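Local coordinates for oxygenase-reductase (Streptomyces fradiae, PDB 4OSP), which probably uses NADPH to reduce the C-6 ketone of angucyclinones in urdamycin biosynthesis, the chain in question being its C-terminal SDR-family reductase domain, at residues S24-G27 against I28-T32; A33-L36 against A37-A41; D125-V128 against A129-K133. All coordinates share one frame; numbering follows the deposited sequence.

Overall arrangement
From the N terminus, the chain leaves strand 18-21 through the glycine-rich loop of a Rossmann fold, and contact 1 closes that loop onto the first turns of helix 27-38. Contact 2 follows on the same helix and ends it in a turn leading to strand 42-47. The two centres are about 12 Å apart, and the contacts meet where Ser24 OG lies 3.3 Å from Ala33 CB. Contact 3 lies inside helix 121-142, its centre about 20 Å from that of contact 1 and about 28 Å from that of contact 2. All three are local and in series; none nests or crosses. They span the cofactor loop, its helix and a helix at a subunit interface.

Contact 1 of 3, residues S24-G27 against I28-T32; sequences SSRG and IGRAT
Arg30 reaches back from the first turns of helix 27-38 along the loop Ser24-Gly27. Its CB sits 3.4 Å from Gly27 O. CG is anti to the backbone N (chi1 -180°), which with a chain extended as far as NE carries the side chain past Ser25, where CD lies 3.7 Å from Ser25 O. NE and CZ stay near the same carbonyl, and NH1 comes within 3.4 Å of Ser25 O, an approach oblique to the guanidinium plane. At the tip, Arg30 NH1 lies 3.1 Å from Arg26 NH1, edge beside edge, with the two guanidinium planes only 10° apart. Two donors cannot bond to each other; Arg26 is an NADP(+)-binding residue, while Arg30 NH2 makes a long, weak ion pair with Glu56.

Backbone bonds join the same residues. Arg30 N donates to Arg26 O at 3.1 Å, almost straight at hydrogen although the donor stands above the carbonyl plane, and a water bridges Arg26 O and Gly29 N, donating to the first and accepting from the second. Ala31 N then bonds to Gly27 O. With no side chain at Gly29, its CA comes within 4.1 Å of Ser24 CA. Gly23, Gly27 and Gly29 give the spacing of the SDR glycine-rich cofactor loop. Around it, Ser24 and Ser25 touch strand 42-47, Arg30 touches helix 51-63, and Ile28 and Ala31 pack on helix 231-242, with Ile28 also reaching strand 194-204.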
ATOM      1  N   SER B  24      -9.864  -6.909 -27.206  1.00 27.95           N
ATOM      2  CA  SER B  24     -10.804  -7.905 -26.741  1.00 29.47           C
ATOM      3  C   SER B  24     -10.840  -9.166 -27.639  1.00 32.47           C
ATOM      4  O   SER B  24     -11.736 -10.023 -27.505  1.00 30.87           O
ATOM      5  CB  SER B  24     -12.181  -7.254 -26.711  1.00 28.44           C
ATOM      6  OG  SER B  24     -13.033  -7.938 -25.841  1.00 31.71           O
ATOM      7  N   SER B  25      -9.885  -9.275 -28.556  1.00 33.20           N
ATOM      8  CA  SER B  25      -9.905 -10.364 -29.519  1.00 38.32           C
ATOM      9  C   SER B  25      -9.067 -11.571 -29.057  1.00 40.46           C
ATOM     10  O   SER B  25      -9.163 -12.658 -29.635  1.00 41.06           O
ATOM     11  CB  SER B  25      -9.457  -9.865 -30.899  1.00 40.45           C
ATOM     12  OG  SER B  25      -8.094  -9.463 -30.889  1.00 43.12           O
ATOM     13  N   ARG B  26      -8.290 -11.373 -27.986  1.00 41.07           N
ATOM     14  CA  ARG B  26      -7.276 -12.331 -27.521  1.00 40.96           C
ATOM     15  C   ARG B  26      -7.163 -12.335 -25.991  1.00 37.34           C
ATOM     16  O   ARG B  26      -7.429 -11.311 -25.338  1.00 34.06           O
ATOM     17  CB  ARG B  26      -5.900 -11.952 -28.094  1.00 46.19           C
ATOM     18  CG  ARG B  26      -5.698 -12.268 -29.565  1.00 56.56           C
ATOM     19  CD  ARG B  26      -5.208 -13.695 -29.778  1.00 64.33           C
ATOM     20  NE  ARG B  26      -5.135 -14.038 -31.199  1.00 72.63           N
ATOM     21  CZ  ARG B  26      -6.133 -14.575 -31.903  1.00 73.87           C
ATOM     22  NH1 ARG B  26      -7.300 -14.847 -31.323  1.00 73.91           N
ATOM     23  NH2 ARG B  26      -5.963 -14.843 -33.193  1.00 71.52           N
ATOM     24  N   GLY B  27      -6.750 -13.480 -25.434  1.00 32.96           N
ATOM     25  CA  GLY B  27      -6.271 -13.567 -24.041  1.00 29.80           C
ATOM     26  C   GLY B  27      -7.245 -13.074 -22.985  1.00 27.93           C
ATOM     27  O   GLY B  27      -8.441 -13.381 -23.041  1.00 27.80           O
ATOM     28  N   ILE B  28      -6.734 -12.297 -22.027  1.00 26.98           N
ATOM     29  CA  ILE B  28      -7.558 -11.742 -20.931  1.00 24.78           C
ATOM     30  C   ILE B  28      -8.765 -10.943 -21.443  1.00 23.46           C
ATOM     31  O   ILE B  28      -9.887 -11.130 -20.963  1.00 24.14           O
ATOM     32  CB  ILE B  28      -6.711 -10.882 -19.952  1.00 25.26           C
ATOM     33  CG1 ILE B  28      -5.806 -11.779 -19.093  1.00 25.15           C
ATOM     34  CG2 ILE B  28      -7.605 -10.020 -19.062  1.00 25.36           C
ATOM     35  CD1 ILE B  28      -4.594 -11.065 -18.511  1.00 24.52           C
ATOM     36  N   GLY B  29      -8.543 -10.072 -22.424  1.00 22.08           N
ATOM     37  CA  GLY B  29      -9.639  -9.310 -23.028  1.00 21.68           C
ATOM     38  C   GLY B  29     -10.739 -10.226 -23.532  1.00 22.78           C
ATOM     39  O   GLY B  29     -11.922 -10.076 -23.165  1.00 22.37           O
ATOM     40  N   ARG B  30     -10.343 -11.193 -24.359  1.00 22.45           N
ATOM     41  CA  ARG B  30     -11.272 -12.166 -24.933  1.00 23.80           C
ATOM     42  C   ARG B  30     -12.136 -12.846 -23.870  1.00 23.16           C
ATOM     43  O   ARG B  30     -13.359 -12.855 -23.977  1.00 24.40           O
ATOM     44  CB  ARG B  30     -10.511 -13.205 -25.776  1.00 24.47           C
ATOM     45  CG  ARG B  30     -11.389 -14.253 -26.422  1.00 27.46           C
ATOM     46  CD  ARG B  30     -10.599 -15.191 -27.322  1.00 31.06           C
ATOM     47  NE  ARG B  30     -11.471 -15.775 -28.345  1.00 36.98           N
ATOM     48  CZ  ARG B  30     -11.073 -16.145 -29.568  1.00 41.56           C
ATOM     49  NH1 ARG B  30      -9.793 -16.014 -29.929  1.00 40.99           N
ATOM     50  NH2 ARG B  30     -11.957 -16.648 -30.438  1.00 40.42           N
ATOM     51  N   ALA B  31     -11.501 -13.398 -22.839  1.00 23.04           N
ATOM     52  CA  ALA B  31     -12.231 -14.119 -21.789  1.00 22.62           C
ATOM     53  C   ALA B  31     -13.159 -13.192 -21.001  1.00 23.06           C
ATOM     54  O   ALA B  31     -14.261 -13.604 -20.574  1.00 23.40           O
ATOM     55  CB  ALA B  31     -11.264 -14.825 -20.856  1.00 21.70           C
ATOM     56  N   THR B  32     -12.716 -11.949 -20.805  1.00 21.94           N
ATOM     57  CA  THR B  32     -13.528 -10.948 -20.121  1.00 21.96           C
ATOM     58  C   THR B  32     -14.798 -10.663 -20.910  1.00 22.25           C
ATOM     59  O   THR B  32     -15.909 -10.695 -20.345  1.00 21.41           O
ATOM     60  CB  THR B  32     -12.751  -9.635 -19.886  1.00 22.50           C
ATOM     61  OG1 THR B  32     -11.605  -9.899 -19.064  1.00 22.55           O
ATOM     62  CG2 THR B  32     -13.640  -8.609 -19.195  1.00 21.21           C
TER
HETATM   63  O   HOH W   1      -6.435  -9.219 -23.764  1.00 16.23           O

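Contact 2 of 3, residues A33-L36 against A37-A41; sequences AIRL and AREGA
Arg35 and Glu39, one helical turn apart, form a salt bridge in which two nitrogens close on a single oxygen. Arg35 NE lies 3.0 Å from Glu39 OE2 and Arg35 NH2 lies 2.8 Å from the same atom. The grip is side-on, through NE and NH2, and OE2 lies within about 9° of the guanidinium plane. Glu39 OE2 receives Arg35 NE on its anti lone pair, whereas Arg35 NH2 comes to the anti side, 31° out of the carboxylate plane. A bend at chi2 turns the Arg35 chain back toward the helix end. Its NH1 also pairs with Asp236 and with Asp245 of the second subunit, so three acidic residues surround this one guanidinium.

Leu36 supplies the carbonyl that closes the helix. Ala41 N donates to Leu36 O at 3.2 Å and Gly40 N to Ala37 O at 2.9 Å; with the positive phi of Gly40 (114°), these bonds define a Schellman motif. It brings Ala41 CB to 4.3 Å from Leu36 CB.

Arg38 bends at chi3 over its neighbours: NH2 approaches Ile34 CG2 at 3.5 Å and NH1 approaches Arg35 CD at 3.9 Å, while NH2 also forms a salt bridge to Glu64. In this beta-alpha-beta unit, Ala33, Leu36 and Ala37 cover Val43 of strand 42-47, Ile34 meets helix 51-63, and Arg35 and Leu36 touch helix 231-242.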
ATOM      1  N   ALA B  33     -14.636 -10.405 -22.213  1.00 21.60           N
ATOM      2  CA  ALA B  33     -15.784 -10.192 -23.092  1.00 22.57           C
ATOM      3  C   ALA B  33     -16.747 -11.387 -23.028  1.00 23.78           C
ATOM      4  O   ALA B  33     -17.971 -11.213 -22.910  1.00 25.31           O
ATOM      5  CB  ALA B  33     -15.333  -9.920 -24.527  1.00 22.02           C
ATOM      6  N   ILE B  34     -16.191 -12.594 -23.062  1.00 24.42           N
ATOM      7  CA  ILE B  34     -16.998 -13.813 -22.968  1.00 24.90           C
ATOM      8  C   ILE B  34     -17.784 -13.921 -21.645  1.00 25.32           C
ATOM      9  O   ILE B  34     -18.990 -14.212 -21.650  1.00 26.22           O
ATOM     10  CB  ILE B  34     -16.138 -15.078 -23.235  1.00 25.88           C
ATOM     11  CG1 ILE B  34     -15.756 -15.148 -24.724  1.00 26.23           C
ATOM     12  CG2 ILE B  34     -16.862 -16.349 -22.786  1.00 25.14           C
ATOM     13  CD1 ILE B  34     -14.625 -16.115 -25.049  1.00 26.77           C
ATOM     14  N   ARG B  35     -17.119 -13.669 -20.519  1.00 24.74           N
ATOM     15  CA  ARG B  35     -17.787 -13.807 -19.221  1.00 24.63           C
ATOM     16  C   ARG B  35     -18.899 -12.761 -19.022  1.00 24.38           C
ATOM     17  O   ARG B  35     -19.979 -13.083 -18.510  1.00 24.83           O
ATOM     18  CB  ARG B  35     -16.776 -13.796 -18.050  1.00 24.17           C
ATOM     19  CG  ARG B  35     -17.411 -13.915 -16.660  1.00 23.48           C
ATOM     20  CD  ARG B  35     -18.124 -15.247 -16.473  1.00 24.59           C
ATOM     21  NE  ARG B  35     -19.068 -15.252 -15.348  1.00 24.81           N
ATOM     22  CZ  ARG B  35     -18.792 -15.751 -14.144  1.00 25.18           C
ATOM     23  NH1 ARG B  35     -17.595 -16.276 -13.895  1.00 25.62           N
ATOM     24  NH2 ARG B  35     -19.707 -15.733 -13.188  1.00 23.77           N
ATOM     25  N   LEU B  36     -18.635 -11.520 -19.434  1.00 23.42           N
ATOM     26  CA  LEU B  36     -19.649 -10.462 -19.392  1.00 23.74           C
ATOM     27  C   LEU B  36     -20.896 -10.825 -20.200  1.00 24.07           C
ATOM     28  O   LEU B  36     -22.015 -10.750 -19.689  1.00 24.25           O
ATOM     29  CB  LEU B  36     -19.065  -9.119 -19.855  1.00 22.16           C
ATOM     30  CG  LEU B  36     -17.979  -8.515 -18.958  1.00 22.03           C
ATOM     31  CD1 LEU B  36     -17.410  -7.240 -19.572  1.00 22.78           C
ATOM     32  CD2 LEU B  36     -18.474  -8.265 -17.540  1.00 21.12           C
ATOM     33  N   ALA B  37     -20.689 -11.255 -21.446  1.00 25.15           N
ATOM     34  CA  ALA B  37     -21.784 -11.718 -22.318  1.00 26.44           C
ATOM     35  C   ALA B  37     -22.590 -12.854 -21.695  1.00 27.27           C
ATOM     36  O   ALA B  37     -23.827 -12.839 -21.723  1.00 25.85           O
ATOM     37  CB  ALA B  37     -21.248 -12.137 -23.681  1.00 25.36           C
ATOM     38  N   ARG B  38     -21.886 -13.828 -21.127  1.00 28.45           N
ATOM     39  CA  ARG B  38     -22.531 -14.928 -20.433  1.00 30.35           C
ATOM     40  C   ARG B  38     -23.490 -14.430 -19.360  1.00 30.35           C
ATOM     41  O   ARG B  38     -24.582 -14.977 -19.196  1.00 30.70           O
ATOM     42  CB  ARG B  38     -21.493 -15.864 -19.821  1.00 31.87           C
ATOM     43  CG  ARG B  38     -22.096 -17.024 -19.040  1.00 35.10           C
ATOM     44  CD  ARG B  38     -21.032 -18.037 -18.679  1.00 35.07           C
ATOM     45  NE  ARG B  38     -20.251 -18.407 -19.852  1.00 36.44           N
ATOM     46  CZ  ARG B  38     -18.941 -18.616 -19.836  1.00 37.49           C
ATOM     47  NH1 ARG B  38     -18.262 -18.470 -18.701  1.00 37.10           N
ATOM     48  NH2 ARG B  38     -18.308 -18.953 -20.955  1.00 34.71           N
ATOM     49  N   GLU B  39     -23.089 -13.386 -18.639  1.00 30.65           N
ATOM     50  CA  GLU B  39     -23.929 -12.838 -17.573  1.00 30.02           C
ATOM     51  C   GLU B  39     -25.108 -12.005 -18.096  1.00 29.05           C
ATOM     52  O   GLU B  39     -25.944 -11.540 -17.304  1.00 28.69           O
ATOM     53  CB  GLU B  39     -23.096 -12.026 -16.569  1.00 31.67           C
ATOM     54  CG  GLU B  39     -22.079 -12.834 -15.770  1.00 34.72           C
ATOM     55  CD  GLU B  39     -22.709 -13.921 -14.901  1.00 38.41           C
ATOM     56  OE1 GLU B  39     -23.907 -13.807 -14.524  1.00 41.17           O
ATOM     57  OE2 GLU B  39     -21.997 -14.896 -14.588  1.00 39.20           O
ATOM     58  N   GLY B  40     -25.171 -11.822 -19.417  1.00 27.79           N
ATOM     59  CA  GLY B  40     -26.311 -11.141 -20.065  1.00 27.67           C
ATOM     60  C   GLY B  40     -26.002  -9.805 -20.726  1.00 27.09           C
ATOM     61  O   GLY B  40     -26.892  -9.149 -21.253  1.00 26.31           O
ATOM     62  N   ALA B  41     -24.736  -9.402 -20.700  1.00 27.98           N
ATOM     63  CA  ALA B  41     -24.339  -8.096 -21.225  1.00 27.38           C
ATOM     64  C   ALA B  41     -24.154  -8.145 -22.736  1.00 27.77           C
ATOM     65  O   ALA B  41     -23.618  -9.122 -23.272  1.00 26.89           O
ATOM     66  CB  ALA B  41     -23.057  -7.622 -20.556  1.00 25.80           C
TER

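Contact 3 of 3, residues D125-V128 against A129-K133; sequences DRLV and AVNAK
Ala129 N bonds to Asp125 O at 2.9 Å in the regular i to i+4 pattern, at the start of the pi-type turn 129-133 in helix 121-142. Ala129 CB rests 3.3 Å from the same carbonyl oxygen. Val130 N continues the pattern to Arg126 O, and Val130 CG2 meets the Arg126 guanidinium obliquely, 3.6 Å from NH2; the Arg126 chain, bent at chi2 and chi3, curls back to it. Arg126 belongs to the NADP(+) site.

Asn131 N bonds to Leu127 O. Its side chain, with CG beside the backbone N (chi1 -52°), runs alongside Leu127, putting Asn131 ND2 3.6 Å from both CB and CD2 of Leu127. OD1 accepts from Val110 N, tying the helix to the segment after strand 103-106 beside the cofactor-binding Gly109. Ala132 packs on Met172, on helix 168-187 of the third subunit, consistent with the four-helix interface of tetrameric SDRs. Lys133 extends its chain toward that same neighbouring subunit, where its NZ pairs with the neighbour's own Asp125. The widened turn shows at Val128 O, which accepts from Ala132 N (i+4, 2.8 Å) and also from Lys133 N (i+5, 2.9 Å), the latter donor 35° above the carbonyl plane.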
ATOM      1  N   ASP B 125       7.142   6.918 -26.363  1.00 35.47           N
ATOM      2  CA  ASP B 125       5.943   7.553 -26.901  1.00 34.52           C
ATOM      3  C   ASP B 125       4.878   6.520 -27.259  1.00 34.50           C
ATOM      4  O   ASP B 125       3.698   6.708 -26.961  1.00 35.03           O
ATOM      5  CB  ASP B 125       6.297   8.382 -28.139  1.00 34.06           C
ATOM      6  CG  ASP B 125       7.094   9.634 -27.802  1.00 35.48           C
ATOM      7  OD1 ASP B 125       7.310   9.907 -26.608  1.00 35.63           O
ATOM      8  OD2 ASP B 125       7.511  10.348 -28.734  1.00 36.31           O
ATOM      9  N   ARG B 126       5.305   5.422 -27.871  1.00 33.53           N
ATOM     10  CA  ARG B 126       4.383   4.395 -28.340  1.00 36.94           C
ATOM     11  C   ARG B 126       3.659   3.736 -27.162  1.00 35.55           C
ATOM     12  O   ARG B 126       2.435   3.587 -27.183  1.00 37.27           O
ATOM     13  CB  ARG B 126       5.130   3.351 -29.192  1.00 41.00           C
ATOM     14  CG  ARG B 126       4.353   2.065 -29.472  1.00 48.42           C
ATOM     15  CD  ARG B 126       3.735   2.059 -30.865  1.00 54.87           C
ATOM     16  NE  ARG B 126       2.402   1.446 -30.879  1.00 62.57           N
ATOM     17  CZ  ARG B 126       1.422   1.792 -31.717  1.00 66.38           C
ATOM     18  NH1 ARG B 126       1.614   2.750 -32.622  1.00 66.19           N
ATOM     19  NH2 ARG B 126       0.241   1.186 -31.650  1.00 67.24           N
ATOM     20  N   LEU B 127       4.416   3.356 -26.136  1.00 33.19           N
ATOM     21  CA  LEU B 127       3.850   2.712 -24.953  1.00 30.69           C
ATOM     22  C   LEU B 127       2.898   3.635 -24.193  1.00 28.72           C
ATOM     23  O   LEU B 127       1.844   3.198 -23.744  1.00 30.16           O
ATOM     24  CB  LEU B 127       4.957   2.212 -24.026  1.00 31.80           C
ATOM     25  CG  LEU B 127       5.834   1.060 -24.549  1.00 33.32           C
ATOM     26  CD1 LEU B 127       7.257   1.182 -24.032  1.00 33.64           C
ATOM     27  CD2 LEU B 127       5.254  -0.293 -24.184  1.00 32.07           C
ATOM     28  N   VAL B 128       3.281   4.903 -24.051  1.00 26.17           N
ATOM     29  CA  VAL B 128       2.439   5.911 -23.409  1.00 25.50           C
ATOM     30  C   VAL B 128       1.120   6.052 -24.166  1.00 25.00           C
ATOM     31  O   VAL B 128       0.040   5.873 -23.586  1.00 24.34           O
ATOM     32  CB  VAL B 128       3.146   7.285 -23.348  1.00 25.55           C
ATOM     33  CG1 VAL B 128       2.159   8.391 -22.989  1.00 25.10           C
ATOM     34  CG2 VAL B 128       4.294   7.250 -22.350  1.00 26.67           C
ATOM     35  N   ALA B 129       1.231   6.322 -25.471  1.00 24.38           N
ATOM     36  CA  ALA B 129       0.084   6.543 -26.349  1.00 24.21           C
ATOM     37  C   ALA B 129      -0.949   5.436 -26.225  1.00 25.19           C
ATOM     38  O   ALA B 129      -2.159   5.709 -26.188  1.00 25.64           O
ATOM     39  CB  ALA B 129       0.546   6.677 -27.797  1.00 23.93           C
ATOM     40  N   VAL B 130      -0.471   4.192 -26.148  1.00 24.86           N
ATOM     41  CA  VAL B 130      -1.351   3.024 -26.098  1.00 25.04           C
ATOM     42  C   VAL B 130      -1.815   2.690 -24.677  1.00 26.14           C
ATOM     43  O   VAL B 130      -2.991   2.406 -24.462  1.00 25.41           O
ATOM     44  CB  VAL B 130      -0.687   1.765 -26.721  1.00 25.67           C
ATOM     45  CG1 VAL B 130      -1.565   0.530 -26.509  1.00 25.54           C
ATOM     46  CG2 VAL B 130      -0.412   1.968 -28.207  1.00 26.21           C
ATOM     47  N   ASN B 131      -0.886   2.708 -23.717  1.00 27.56           N
ATOM     48  CA  ASN B 131      -1.163   2.199 -22.378  1.00 28.70           C
ATOM     49  C   ASN B 131      -1.695   3.236 -21.373  1.00 28.29           C
ATOM     50  O   ASN B 131      -2.284   2.864 -20.367  1.00 28.95           O
ATOM     51  CB  ASN B 131       0.071   1.510 -21.783  1.00 31.48           C
ATOM     52  CG  ASN B 131       0.671   0.450 -22.699  1.00 34.18           C
ATOM     53  OD1 ASN B 131      -0.016  -0.451 -23.170  1.00 34.96           O
ATOM     54  ND2 ASN B 131       1.975   0.544 -22.927  1.00 36.31           N
ATOM     55  N   ALA B 132      -1.457   4.521 -21.623  1.00 27.07           N
ATOM     56  CA  ALA B 132      -1.856   5.569 -20.671  1.00 26.23           C
ATOM     57  C   ALA B 132      -2.739   6.641 -21.317  1.00 24.60           C
ATOM     58  O   ALA B 132      -3.844   6.919 -20.842  1.00 24.14           O
ATOM     59  CB  ALA B 132      -0.629   6.208 -20.039  1.00 26.46           C
ATOM     60  N   LYS B 133      -2.245   7.227 -22.404  1.00 22.67           N
ATOM     61  CA  LYS B 133      -2.976   8.256 -23.129  1.00 21.61           C
ATOM     62  C   LYS B 133      -4.343   7.781 -23.579  1.00 21.19           C
ATOM     63  O   LYS B 133      -5.347   8.440 -23.305  1.00 21.44           O
ATOM     64  CB  LYS B 133      -2.177   8.755 -24.330  1.00 21.42           C
ATOM     65  CG  LYS B 133      -2.865   9.886 -25.088  1.00 21.00           C
ATOM     66  CD  LYS B 133      -1.886  10.647 -25.957  1.00 21.32           C
ATOM     67  CE  LYS B 133      -2.573  11.795 -26.697  1.00 21.75           C
ATOM     68  NZ  LYS B 133      -1.635  12.467 -27.637  1.00 21.68           N
TER